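Side-chain contacts in protein LRIM1 (Anopheles gambiae, PDB 3O53), which probably regulates complement-like immunity in the mosquito as a heterodimer with APL1C and is represented here by its leucine-rich repeat domain: residues 243-248 against 274-279; 233-238 against 255-260; 285-290 against 295-300; 204-209 against 219-224; 52-57 against 74-79. All blocks are in the same frame, centred on the assembly; numbering follows the deposited sequence.

From the N terminus, contact 5 comes first: 52-57 and 74-79 close a loop of 16 residues on the outer side of the early repeats. Contact 4 lies far along the solenoid, its centre about 42 Å from that of contact 5, and joins two sides of one coil by closing a 9-residue loop. Contacts 2 and 1 then cross, their segments alternating along the chain, and tie the last coil to helices 251-259 and 262-276. Contact 3 follows in series and closes the hairpin of strands 289-291 and 294-296. M206 of contact 4 packs on F235 of contact 2, while backbone bonds join contacts 4 and 1.

Contact 1 of 5, residues 243-248 against 274-279; sequences DLRGNG and KLTGQN
In the cap over the C-terminal end of the leucine-rich repeat solenoid, L275 and T276, the last residues of helix 262-276, lie against D243 and R245 at the end of the final repeat strand. One methyl, CD1 of L275, does most of the touching: it sits over a face of the R245 guanidinium, 3.5 Å from NH2 of R245, and it also reaches OD2 of D243 at 3.6 Å. The side chains of R245 and T276 point at each other from opposite directions, CG2 of T276 meeting NH1 of R245 obliquely at 3.4 Å. What these methyls cover is an ion pair held within the loop. R245 grips D243 side-on, NE of R245 giving its hydrogen to OD1 of D243 at 3.0 Å, while NH2 of R245 binds the syn lone pair of OD2 of D243 at 2.9 Å. The bend at chi3 of R245 (-59°) folds the guanidinium back to its partner. OD1 of D243 also takes the backbone N-H of R245 at 3.1 Å, from the opposite face of its plane, which makes an Asx turn. Three bonds therefore fix the rotation of the pair, and the carboxylate probably eases the closeness of R245 to R222. Threonine suits the helix end because OG1 of T276 bonds to V272 and accepts N-H of Q278 in an ST turn, while its methyl stays on the arginine. G277 follows with positive phi, a conformation that glycine adopts easily. The end of a helix laid beside the last repeat strand fits the C-terminal cap of a leucine-rich repeat solenoid.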
# COMPACT_ATOMS: atom_id res chain seq x y z
N ASP A 243 -12.82 -11.04 5.60
CA ASP A 243 -12.25 -11.30 6.92
C ASP A 243 -12.46 -10.12 7.88
O ASP A 243 -11.75 -9.11 7.80
CB ASP A 243 -10.76 -11.59 6.78
CG ASP A 243 -10.14 -12.14 8.04
OD1 ASP A 243 -10.81 -12.14 9.09
OD2 ASP A 243 -8.96 -12.56 7.99
N LEU A 244 -13.41 -10.28 8.80
CA LEU A 244 -13.69 -9.28 9.83
C LEU A 244 -13.42 -9.84 11.21
O LEU A 244 -14.03 -9.41 12.19
CB LEU A 244 -15.15 -8.83 9.77
CG LEU A 244 -15.66 -8.28 8.45
CD1 LEU A 244 -17.08 -7.75 8.63
CD2 LEU A 244 -14.74 -7.18 7.94
N ARG A 245 -12.54 -10.84 11.29
CA ARG A 245 -12.17 -11.42 12.57
C ARG A 245 -11.50 -10.37 13.45
O ARG A 245 -10.96 -9.40 12.93
CB ARG A 245 -11.21 -12.59 12.37
CG ARG A 245 -11.83 -13.84 11.77
CD ARG A 245 -10.76 -14.88 11.60
NE ARG A 245 -9.69 -14.39 10.74
CZ ARG A 245 -8.44 -14.85 10.72
NH1 ARG A 245 -8.07 -15.84 11.52
NH2 ARG A 245 -7.56 -14.32 9.89
N GLY A 246 -11.54 -10.56 14.76
CA GLY A 246 -10.76 -9.76 15.69
C GLY A 246 -11.32 -8.38 16.01
O GLY A 246 -10.60 -7.51 16.47
N ASN A 247 -12.61 -8.17 15.78
CA ASN A 247 -13.22 -6.88 16.05
C ASN A 247 -14.10 -6.92 17.32
O ASN A 247 -13.93 -7.80 18.15
CB ASN A 247 -13.97 -6.41 14.81
CG ASN A 247 -13.01 -5.94 13.72
OD1 ASN A 247 -12.29 -4.97 13.92
ND2 ASN A 247 -12.99 -6.64 12.59
N GLY A 248 -15.01 -5.97 17.49
CA GLY A 248 -15.88 -5.95 18.66
C GLY A 248 -17.32 -5.62 18.30
O GLY A 248 -17.89 -4.66 18.80
N LYS A 274 -11.18 -21.61 6.21
CA LYS A 274 -9.95 -21.75 5.43
C LYS A 274 -8.71 -21.32 6.23
O LYS A 274 -7.64 -21.93 6.11
CB LYS A 274 -10.07 -20.92 4.15
CG LYS A 274 -8.76 -20.59 3.48
CD LYS A 274 -8.97 -19.74 2.22
CE LYS A 274 -9.13 -18.25 2.54
NZ LYS A 274 -9.19 -17.43 1.29
N LEU A 275 -8.85 -20.29 7.06
CA LEU A 275 -7.69 -19.70 7.74
C LEU A 275 -7.38 -20.32 9.10
O LEU A 275 -6.24 -20.25 9.57
CB LEU A 275 -7.87 -18.18 7.88
CG LEU A 275 -7.92 -17.40 6.56
CD1 LEU A 275 -8.23 -15.93 6.80
CD2 LEU A 275 -6.62 -17.57 5.78
N THR A 276 -8.36 -20.93 9.76
CA THR A 276 -8.15 -21.45 11.11
C THR A 276 -8.59 -22.90 11.31
O THR A 276 -8.27 -23.51 12.32
CB THR A 276 -8.91 -20.63 12.15
OG1 THR A 276 -10.32 -20.83 11.97
CG2 THR A 276 -8.55 -19.15 12.04
N GLY A 277 -9.34 -23.42 10.34
CA GLY A 277 -9.88 -24.76 10.44
C GLY A 277 -11.13 -24.80 11.30
O GLY A 277 -11.60 -25.87 11.67
N GLN A 278 -11.67 -23.62 11.63
CA GLN A 278 -12.87 -23.54 12.45
C GLN A 278 -13.95 -22.73 11.73
O GLN A 278 -13.65 -21.85 10.94
CB GLN A 278 -12.55 -22.91 13.80
CG GLN A 278 -11.58 -23.73 14.63
CD GLN A 278 -11.73 -23.47 16.11
OE1 GLN A 278 -12.49 -22.60 16.53
NE2 GLN A 278 -11.01 -24.24 16.92
N ASN A 279 -15.22 -23.05 12.00
CA ASN A 279 -16.32 -22.35 11.35
C ASN A 279 -16.72 -21.03 12.03
O ASN A 279 -17.56 -20.31 11.52
CB ASN A 279 -17.54 -23.26 11.23
CG ASN A 279 -17.31 -24.42 10.28
OD1 ASN A 279 -17.30 -25.58 10.69
ND2 ASN A 279 -17.11 -24.12 9.00

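Contact 2 of 5, residues 233-238 against 255-260; sequences LRFSQN and RDFFSK
The rings of F235 and F257 meet edge to edge, CE2 of F235 lying 3.9 Å from CZ of F257, each near the plane of the other ring; the two side chains cross at about a right angle. A further part of the F257 edge takes CB of L233, 4.0 Å from CE1 of F257. The third flat group, the guanidinium of R234, carries CB of K260 over the centre of one face, 3.6 Å above its plane. A bend at chi2 (-74°) turns R234 back along its own chain, where NH1 of R234 donates to O of L233 at 2.9 Å and bonds to K231. These carbonyls, in place of any carboxylate across the contact, set the orientation of the guanidinium. V264 of helix 262-276 packs on both rings, and N261 bonds to O of L233. Phenylalanine and leucine suit the inner side, where the last leucine-rich repeat meets helix 251-259 of the C-terminal cap, and the long charged chains suit the solvent-facing side. NH2 of R234 comes within 4.2 Å of NZ of K260, so the charges should repel mildly; the contact probably rests on methylenes lying on the flat cation and on apolar L233, F235 and F257.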
# COMPACT_ATOMS: atom_id res chain seq x y z
N LEU A 233 -24.44 -1.28 2.89
CA LEU A 233 -23.35 -1.82 2.08
C LEU A 233 -23.80 -3.09 1.35
O LEU A 233 -24.51 -3.92 1.91
CB LEU A 233 -22.15 -2.15 2.97
CG LEU A 233 -21.32 -0.99 3.53
CD1 LEU A 233 -20.24 -1.53 4.47
CD2 LEU A 233 -20.70 -0.17 2.39
N ARG A 234 -23.38 -3.22 0.10
CA ARG A 234 -23.63 -4.42 -0.69
C ARG A 234 -22.35 -4.85 -1.40
O ARG A 234 -21.66 -4.03 -1.99
CB ARG A 234 -24.71 -4.14 -1.74
CG ARG A 234 -26.04 -3.68 -1.18
CD ARG A 234 -26.81 -4.81 -0.52
NE ARG A 234 -28.14 -4.37 -0.10
CZ ARG A 234 -28.40 -3.80 1.08
NH1 ARG A 234 -27.43 -3.63 1.98
NH2 ARG A 234 -29.63 -3.42 1.37
N PHE A 235 -22.03 -6.13 -1.33
CA PHE A 235 -20.92 -6.65 -2.11
C PHE A 235 -21.43 -7.47 -3.29
O PHE A 235 -22.62 -7.73 -3.40
CB PHE A 235 -19.98 -7.46 -1.21
CG PHE A 235 -19.23 -6.59 -0.23
CD1 PHE A 235 -17.99 -6.07 -0.56
CD2 PHE A 235 -19.79 -6.26 1.00
CE1 PHE A 235 -17.30 -5.25 0.33
CE2 PHE A 235 -19.11 -5.44 1.89
CZ PHE A 235 -17.87 -4.94 1.55
N SER A 236 -20.51 -7.86 -4.17
CA SER A 236 -20.85 -8.54 -5.41
C SER A 236 -20.52 -10.02 -5.33
O SER A 236 -19.97 -10.49 -4.34
CB SER A 236 -20.06 -7.92 -6.57
OG SER A 236 -18.70 -8.31 -6.51
N GLN A 237 -20.85 -10.74 -6.40
CA GLN A 237 -20.56 -12.17 -6.48
C GLN A 237 -19.08 -12.44 -6.66
O GLN A 237 -18.65 -13.59 -6.59
CB GLN A 237 -21.34 -12.81 -7.63
CG GLN A 237 -22.62 -13.51 -7.19
CD GLN A 237 -23.06 -14.58 -8.17
OE1 GLN A 237 -22.31 -14.95 -9.07
NE2 GLN A 237 -24.27 -15.08 -7.99
N ASN A 238 -18.30 -11.40 -6.91
CA ASN A 238 -16.85 -11.52 -7.03
C ASN A 238 -16.20 -11.91 -5.71
O ASN A 238 -15.14 -12.52 -5.68
CB ASN A 238 -16.23 -10.20 -7.49
CG ASN A 238 -16.56 -9.88 -8.92
OD1 ASN A 238 -16.85 -10.77 -9.72
ND2 ASN A 238 -16.51 -8.59 -9.26
N ARG A 255 -26.45 -8.83 12.31
CA ARG A 255 -27.75 -9.29 11.84
C ARG A 255 -28.26 -8.40 10.70
O ARG A 255 -28.68 -8.90 9.67
CB ARG A 255 -28.77 -9.32 12.98
CG ARG A 255 -30.14 -9.86 12.57
CD ARG A 255 -31.12 -9.84 13.74
NE ARG A 255 -30.96 -8.64 14.56
CZ ARG A 255 -31.35 -7.42 14.20
NH1 ARG A 255 -31.94 -7.23 13.03
NH2 ARG A 255 -31.16 -6.40 15.02
N ASP A 256 -28.19 -7.09 10.89
CA ASP A 256 -28.65 -6.14 9.87
C ASP A 256 -27.88 -6.28 8.55
O ASP A 256 -28.48 -6.37 7.48
CB ASP A 256 -28.53 -4.70 10.37
CG ASP A 256 -29.53 -4.38 11.48
OD1 ASP A 256 -30.49 -5.16 11.66
OD2 ASP A 256 -29.37 -3.35 12.17
N PHE A 257 -26.55 -6.27 8.63
CA PHE A 257 -25.71 -6.33 7.44
C PHE A 257 -25.89 -7.64 6.67
O PHE A 257 -26.05 -7.64 5.45
CB PHE A 257 -24.24 -6.17 7.83
CG PHE A 257 -23.28 -6.45 6.71
CD1 PHE A 257 -23.12 -5.52 5.68
CD2 PHE A 257 -22.55 -7.63 6.67
CE1 PHE A 257 -22.23 -5.77 4.64
CE2 PHE A 257 -21.67 -7.88 5.63
CZ PHE A 257 -21.52 -6.95 4.61
N PHE A 258 -25.84 -8.77 7.38
CA PHE A 258 -25.91 -10.07 6.72
C PHE A 258 -27.32 -10.36 6.18
O PHE A 258 -27.48 -11.10 5.21
CB PHE A 258 -25.47 -11.20 7.67
CG PHE A 258 -23.97 -11.33 7.82
CD1 PHE A 258 -23.13 -11.21 6.72
CD2 PHE A 258 -23.40 -11.59 9.06
CE1 PHE A 258 -21.75 -11.33 6.85
CE2 PHE A 258 -22.02 -11.71 9.20
CZ PHE A 258 -21.19 -11.58 8.09
N SER A 259 -28.33 -9.77 6.80
CA SER A 259 -29.71 -9.99 6.37
C SER A 259 -29.87 -9.64 4.89
O SER A 259 -30.69 -10.22 4.20
CB SER A 259 -30.68 -9.15 7.20
OG SER A 259 -30.60 -7.78 6.84
N LYS A 260 -29.07 -8.70 4.40
CA LYS A 260 -29.19 -8.25 3.02
C LYS A 260 -27.94 -8.59 2.21
O LYS A 260 -27.80 -8.19 1.06
CB LYS A 260 -29.50 -6.76 2.97
CG LYS A 260 -30.86 -6.42 3.56
CD LYS A 260 -31.14 -4.94 3.52
CE LYS A 260 -32.55 -4.64 4.01
NZ LYS A 260 -32.83 -3.17 4.06

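Contact 3 of 5, residues 285-290 against 295-300; sequences VPTLGH and CCEDLP
O of G289 is approached by two donors from the opposite strand: N of C296 at 3.0 Å, with an N-H...O angle of 150°, and CA of C295 at 3.3 Å, a CA-H...O contact. They belong to the antiparallel beta hairpin of strands 289-291 and 294-296, where G289 and C296 form a hydrogen-bonded pair and H290 and C295 a non-hydrogen-bonded one. The return bond, N of G289 to O of C296, is weak, and a water helps it by accepting from N of G289 at 2.8 Å and donating to O of C296. Adjacent cysteines suit this strand because their sulfurs diverge: C295 is joined to C283, and C296 to C251, stapling the hairpin to its preceding loop and to helix 251-259 within a C-terminal cap like those of other extracellular leucine-rich repeat proteins. With chi1 at 63°, SG of C296 sits between its own N and C and lies 3.6 Å from C of H290. Beside the other disulfide, CD1 of L288 rests on CB of C295 at 4.3 Å. H290 suits its place because its ring is both polar and flat: NE2 bonds to O of E281, while the ring meets sulfur obliquely, NE2 of H290 standing 3.8 Å from SG of C295.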
# COMPACT_ATOMS: atom_id res chain seq x y z
N VAL A 285 -13.82 -13.08 25.27
CA VAL A 285 -14.69 -13.10 26.44
C VAL A 285 -15.88 -14.01 26.19
O VAL A 285 -16.74 -13.69 25.37
CB VAL A 285 -15.21 -11.69 26.77
CG1 VAL A 285 -15.95 -11.70 28.10
CG2 VAL A 285 -14.07 -10.69 26.80
N PRO A 286 -15.92 -15.17 26.88
CA PRO A 286 -17.01 -16.15 26.79
C PRO A 286 -18.42 -15.58 27.00
O PRO A 286 -19.39 -16.24 26.64
CB PRO A 286 -16.67 -17.15 27.89
CG PRO A 286 -15.19 -17.10 27.96
CD PRO A 286 -14.80 -15.68 27.68
N THR A 287 -18.53 -14.39 27.57
CA THR A 287 -19.83 -13.73 27.66
C THR A 287 -20.22 -13.18 26.28
O THR A 287 -21.13 -12.35 26.17
CB THR A 287 -19.83 -12.57 28.67
OG1 THR A 287 -19.10 -11.46 28.13
CG2 THR A 287 -19.21 -13.01 29.98
N LEU A 288 -19.52 -13.63 25.25
CA LEU A 288 -19.81 -13.24 23.88
C LEU A 288 -20.41 -14.41 23.13
O LEU A 288 -19.98 -15.54 23.31
CB LEU A 288 -18.55 -12.77 23.15
CG LEU A 288 -17.95 -11.46 23.66
CD1 LEU A 288 -17.32 -10.68 22.52
CD2 LEU A 288 -19.02 -10.62 24.34
N GLY A 289 -21.39 -14.13 22.28
CA GLY A 289 -21.92 -15.12 21.38
C GLY A 289 -21.38 -14.86 19.99
O GLY A 289 -20.34 -14.23 19.84
N HIS A 290 -22.07 -15.35 18.98
CA HIS A 290 -21.67 -15.12 17.61
C HIS A 290 -22.89 -14.70 16.82
O HIS A 290 -24.01 -15.01 17.20
CB HIS A 290 -21.10 -16.40 16.98
CG HIS A 290 -19.81 -16.85 17.58
ND1 HIS A 290 -19.74 -17.50 18.79
CD2 HIS A 290 -18.53 -16.75 17.14
CE1 HIS A 290 -18.48 -17.77 19.08
NE2 HIS A 290 -17.73 -17.33 18.09
N CYS A 295 -17.72 -13.13 16.51
CA CYS A 295 -18.12 -12.84 17.88
C CYS A 295 -18.91 -11.55 17.88
O CYS A 295 -18.70 -10.70 17.02
CB CYS A 295 -16.89 -12.68 18.78
SG CYS A 295 -15.83 -14.16 18.82
N CYS A 296 -19.80 -11.40 18.84
CA CYS A 296 -20.52 -10.14 18.96
C CYS A 296 -21.10 -10.00 20.36
O CYS A 296 -21.28 -10.98 21.07
CB CYS A 296 -21.61 -10.04 17.90
SG CYS A 296 -22.89 -11.30 18.03
N GLU A 297 -21.38 -8.76 20.74
CA GLU A 297 -21.95 -8.45 22.05
C GLU A 297 -23.18 -7.60 21.81
O GLU A 297 -23.24 -6.84 20.84
CB GLU A 297 -20.93 -7.68 22.90
CG GLU A 297 -21.44 -7.24 24.26
CD GLU A 297 -21.31 -8.32 25.32
OE1 GLU A 297 -20.19 -8.53 25.83
OE2 GLU A 297 -22.33 -8.96 25.66
N ASP A 298 -24.18 -7.73 22.67
CA ASP A 298 -25.37 -6.90 22.56
C ASP A 298 -25.09 -5.49 23.08
O ASP A 298 -25.04 -5.25 24.28
CB ASP A 298 -26.54 -7.54 23.30
CG ASP A 298 -26.98 -8.84 22.67
OD1 ASP A 298 -27.53 -8.80 21.55
OD2 ASP A 298 -26.77 -9.91 23.28
N LEU A 299 -24.87 -4.58 22.14
CA LEU A 299 -24.70 -3.17 22.43
C LEU A 299 -25.84 -2.40 21.78
O LEU A 299 -25.62 -1.61 20.85
CB LEU A 299 -23.35 -2.67 21.89
CG LEU A 299 -22.13 -3.52 22.25
CD1 LEU A 299 -20.94 -3.18 21.35
CD2 LEU A 299 -21.78 -3.34 23.72
N PRO A 300 -27.08 -2.64 22.25
CA PRO A 300 -28.32 -2.02 21.76
C PRO A 300 -28.38 -0.54 22.09
O PRO A 300 -27.35 0.07 22.33
CB PRO A 300 -29.40 -2.76 22.54
CG PRO A 300 -28.73 -3.12 23.81
CD PRO A 300 -27.36 -3.57 23.36
O HOH W 1 -23.53 -12.34 22.76

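Contact 4 of 5, residues 204-209 against 219-224; sequences AFMGPE and ISLRNN
M206 crosses L221 at a slant, with both CG and SD of M206 4.0 Å from CD2 of L221, and beyond them CE of M206 reaches CD1 of I219 at 4.3 Å. This is the apolar filling of a leucine-rich repeat coil, where side chains from the strand row and from the outer side of the solenoid meet in the interior. In M206, CG anti to the backbone N (chi1 -178°) points the straight, unbranched chain across the interior, from strand 205-206 to I219 of strand 218-220 and to L221 just after it; the branched ends of L221 and I219 meet it at the middle and at the tip. Farther out, F235 of the next coil packs on the same methyl. Backbone bonds from M206 to L228 and E230 of the following repeat hold the outer strand, and those from I219 to H241 and D243 hold the inner one. S220, between the two inward residues, turns the other way, and its OG accepts N of R222 at 3.2 Å in an ST turn that ends the strand. N224 is the repeat asparagine: its side chain bonds to L198 and L203 of the preceding repeat, and ND2 of N247 in turn donates to O of L221, a ladder of amides along the solenoid. Behind M206, G207 fits closely against E209, whose OE2 receives N of G207 at 2.9 Å from 62° above the carboxylate plane.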
# COMPACT_ATOMS: atom_id res chain seq x y z
N ALA A 204 -13.29 1.81 13.80
CA ALA A 204 -14.44 1.49 14.65
C ALA A 204 -15.74 1.34 13.85
O ALA A 204 -16.68 0.72 14.32
CB ALA A 204 -14.62 2.58 15.72
N PHE A 205 -15.80 1.93 12.65
CA PHE A 205 -17.04 1.91 11.86
C PHE A 205 -16.73 1.55 10.41
O PHE A 205 -15.95 2.23 9.75
CB PHE A 205 -17.72 3.29 11.92
CG PHE A 205 -19.03 3.36 11.17
CD1 PHE A 205 -19.93 2.31 11.22
CD2 PHE A 205 -19.37 4.50 10.45
CE1 PHE A 205 -21.15 2.39 10.55
CE2 PHE A 205 -20.59 4.58 9.78
CZ PHE A 205 -21.48 3.51 9.83
N MET A 206 -17.33 0.48 9.92
CA MET A 206 -17.19 0.12 8.52
C MET A 206 -18.32 0.81 7.76
O MET A 206 -19.40 0.26 7.60
CB MET A 206 -17.25 -1.40 8.36
CG MET A 206 -17.06 -1.89 6.94
SD MET A 206 -16.98 -3.70 6.88
CE MET A 206 -16.66 -4.00 5.14
N GLY A 207 -18.06 2.04 7.32
CA GLY A 207 -19.12 2.92 6.86
C GLY A 207 -19.43 2.84 5.38
O GLY A 207 -18.94 1.95 4.69
N PRO A 208 -20.25 3.78 4.88
CA PRO A 208 -20.73 3.82 3.48
C PRO A 208 -19.61 3.98 2.47
O PRO A 208 -19.78 3.62 1.31
CB PRO A 208 -21.64 5.06 3.45
CG PRO A 208 -22.03 5.27 4.87
CD PRO A 208 -20.85 4.85 5.69
N GLU A 209 -18.48 4.51 2.92
CA GLU A 209 -17.30 4.63 2.08
C GLU A 209 -16.90 3.28 1.48
O GLU A 209 -16.27 3.21 0.43
CB GLU A 209 -16.14 5.20 2.90
CG GLU A 209 -15.73 4.34 4.10
CD GLU A 209 -16.51 4.64 5.38
OE1 GLU A 209 -17.48 5.44 5.33
OE2 GLU A 209 -16.14 4.09 6.44
N ILE A 219 -11.17 -8.90 0.75
CA ILE A 219 -11.13 -7.76 1.64
C ILE A 219 -10.92 -8.22 3.08
O ILE A 219 -11.50 -9.21 3.51
CB ILE A 219 -12.40 -6.90 1.55
CG1 ILE A 219 -12.31 -5.70 2.51
CG2 ILE A 219 -13.64 -7.72 1.89
CD1 ILE A 219 -13.46 -4.74 2.38
N SER A 220 -10.08 -7.49 3.81
CA SER A 220 -9.88 -7.77 5.23
C SER A 220 -9.91 -6.49 6.07
O SER A 220 -9.23 -5.52 5.76
CB SER A 220 -8.56 -8.48 5.46
OG SER A 220 -8.39 -8.77 6.84
N LEU A 221 -10.72 -6.51 7.11
CA LEU A 221 -10.64 -5.52 8.16
C LEU A 221 -10.36 -6.26 9.47
O LEU A 221 -10.77 -5.83 10.54
CB LEU A 221 -11.93 -4.70 8.24
CG LEU A 221 -12.06 -3.54 7.25
CD1 LEU A 221 -12.30 -4.05 5.83
CD2 LEU A 221 -13.18 -2.58 7.66
N ARG A 222 -9.64 -7.37 9.37
CA ARG A 222 -9.32 -8.15 10.56
C ARG A 222 -8.55 -7.32 11.57
O ARG A 222 -7.74 -6.49 11.20
CB ARG A 222 -8.47 -9.38 10.18
CG ARG A 222 -8.00 -10.18 11.38
CD ARG A 222 -6.91 -11.16 11.00
NE ARG A 222 -6.60 -12.11 12.06
CZ ARG A 222 -5.55 -12.92 12.04
NH1 ARG A 222 -4.71 -12.89 11.01
NH2 ARG A 222 -5.34 -13.77 13.04
N ASN A 223 -8.81 -7.56 12.86
CA ASN A 223 -8.04 -6.91 13.93
C ASN A 223 -8.05 -5.39 13.84
O ASN A 223 -7.03 -4.73 14.04
CB ASN A 223 -6.61 -7.46 13.99
CG ASN A 223 -6.56 -8.87 14.57
OD1 ASN A 223 -7.58 -9.40 14.99
ND2 ASN A 223 -5.39 -9.48 14.58
N ASN A 224 -9.22 -4.86 13.55
CA ASN A 224 -9.47 -3.45 13.79
C ASN A 224 -10.22 -3.34 15.13
O ASN A 224 -9.96 -4.13 16.03
CB ASN A 224 -10.25 -2.85 12.63
CG ASN A 224 -9.32 -2.43 11.49
OD1 ASN A 224 -9.03 -1.25 11.32
ND2 ASN A 224 -8.83 -3.40 10.73

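Contact 5 of 5, residues 52-57 against 74-79; sequences ADLAPF and LDLESL
L54 and L79 make the tight half of this contact, CD1 of L54 lying 3.7 Å from CD1 of L79. The two side chains cross at a slant, and both methyls of L79 close on CB of L54, with CD1 and CD2 of L79 each 3.9 Å from it. In L54 and L79 alike CG stands anti to the carbonyl carbon (chi1 -59° and -58°), which brings each fork of methyls inward to the other. Further in the fit relaxes: CD2 of L76 comes only to 4.3 Å from CD1 of L54, and L63 of strand 62-64 touches both of these leucines from the core. The pair belongs to neighbouring coils of a leucine-rich repeat solenoid, on the side away from the main strand row, where short helices, turns and strands vary from repeat to repeat while leucine positions recur. L54 and L76 each open a type I turn, closed by N of F57 on O of L54 at 3.0 Å and by N of L79 on O of L76 at 3.1 Å; the second of these turns L79 back toward L54, and an Asx turn of D75 helps to shape the same bend. Strand 73-76 is itself paired with strand 91-97. Toward solvent the contact thins. A55, whose small side chain suits an exposed turn, touches L79 through its backbone, N of A55 lying 4.2 Å from CD2 of L79, and its methyl stays farther off.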
# COMPACT_ATOMS: atom_id res chain seq x y z
N ALA A 52 22.41 13.71 -12.37
CA ALA A 52 23.45 14.20 -13.28
C ALA A 52 24.45 13.10 -13.61
O ALA A 52 24.90 12.98 -14.75
CB ALA A 52 24.17 15.41 -12.68
N ASP A 53 24.80 12.30 -12.61
CA ASP A 53 25.69 11.15 -12.80
C ASP A 53 25.11 10.18 -13.83
O ASP A 53 25.84 9.55 -14.59
CB ASP A 53 25.88 10.40 -11.49
CG ASP A 53 26.37 11.28 -10.36
OD1 ASP A 53 26.91 12.38 -10.65
OD2 ASP A 53 26.23 10.88 -9.19
N LEU A 54 23.79 10.05 -13.82
CA LEU A 54 23.13 9.05 -14.65
C LEU A 54 22.59 9.64 -15.95
O LEU A 54 22.12 8.92 -16.82
CB LEU A 54 22.00 8.40 -13.86
CG LEU A 54 22.49 7.73 -12.57
CD1 LEU A 54 21.33 7.37 -11.67
CD2 LEU A 54 23.32 6.50 -12.91
N ALA A 55 22.67 10.97 -16.08
CA ALA A 55 22.10 11.66 -17.23
C ALA A 55 22.57 11.10 -18.58
O ALA A 55 21.78 11.00 -19.51
CB ALA A 55 22.41 13.15 -17.15
N PRO A 56 23.86 10.74 -18.70
CA PRO A 56 24.36 10.31 -20.01
C PRO A 56 23.84 8.95 -20.48
O PRO A 56 24.08 8.56 -21.62
CB PRO A 56 25.88 10.26 -19.80
CG PRO A 56 26.05 10.14 -18.33
CD PRO A 56 24.97 10.98 -17.76
N PHE A 57 23.12 8.24 -19.61
CA PHE A 57 22.61 6.92 -19.97
C PHE A 57 21.17 7.02 -20.43
O PHE A 57 20.24 6.71 -19.70
CB PHE A 57 22.76 5.97 -18.78
CG PHE A 57 24.18 5.85 -18.30
CD1 PHE A 57 25.13 5.17 -19.06
CD2 PHE A 57 24.59 6.44 -17.12
CE1 PHE A 57 26.44 5.07 -18.64
CE2 PHE A 57 25.91 6.34 -16.69
CZ PHE A 57 26.83 5.65 -17.45
N LEU A 74 16.47 11.31 -2.68
CA LEU A 74 16.88 10.64 -3.91
C LEU A 74 16.05 11.22 -5.05
O LEU A 74 14.86 10.90 -5.19
CB LEU A 74 16.66 9.12 -3.82
CG LEU A 74 16.98 8.38 -5.12
CD1 LEU A 74 18.42 8.67 -5.53
CD2 LEU A 74 16.75 6.88 -5.01
N ASP A 75 16.67 12.09 -5.84
CA ASP A 75 15.95 12.82 -6.87
C ASP A 75 16.39 12.35 -8.24
O ASP A 75 17.47 12.70 -8.71
CB ASP A 75 16.18 14.34 -6.74
CG ASP A 75 15.32 15.15 -7.70
OD1 ASP A 75 14.78 14.57 -8.68
OD2 ASP A 75 15.17 16.36 -7.48
N LEU A 76 15.55 11.55 -8.87
CA LEU A 76 15.85 11.01 -10.19
C LEU A 76 14.75 11.40 -11.17
O LEU A 76 14.50 10.69 -12.14
CB LEU A 76 15.96 9.50 -10.13
CG LEU A 76 17.00 9.01 -9.13
CD1 LEU A 76 17.04 7.49 -9.15
CD2 LEU A 76 18.37 9.59 -9.45
N GLU A 77 14.10 12.52 -10.89
CA GLU A 77 12.97 12.97 -11.69
C GLU A 77 13.40 13.23 -13.13
O GLU A 77 12.59 13.09 -14.06
CB GLU A 77 12.38 14.25 -11.08
CG GLU A 77 11.11 14.73 -11.74
CD GLU A 77 10.49 15.92 -11.03
OE1 GLU A 77 10.37 15.88 -9.78
OE2 GLU A 77 10.12 16.90 -11.71
N SER A 78 14.66 13.59 -13.31
CA SER A 78 15.16 13.99 -14.62
C SER A 78 15.63 12.80 -15.46
O SER A 78 16.07 12.99 -16.60
CB SER A 78 16.30 15.00 -14.49
OG SER A 78 17.45 14.39 -13.91
N LEU A 79 15.57 11.60 -14.91
CA LEU A 79 15.84 10.40 -15.70
C LEU A 79 14.56 10.01 -16.42
O LEU A 79 13.74 9.24 -15.92
CB LEU A 79 16.37 9.26 -14.82
CG LEU A 79 17.65 9.59 -14.06
CD1 LEU A 79 18.18 8.35 -13.35
CD2 LEU A 79 18.72 10.17 -14.99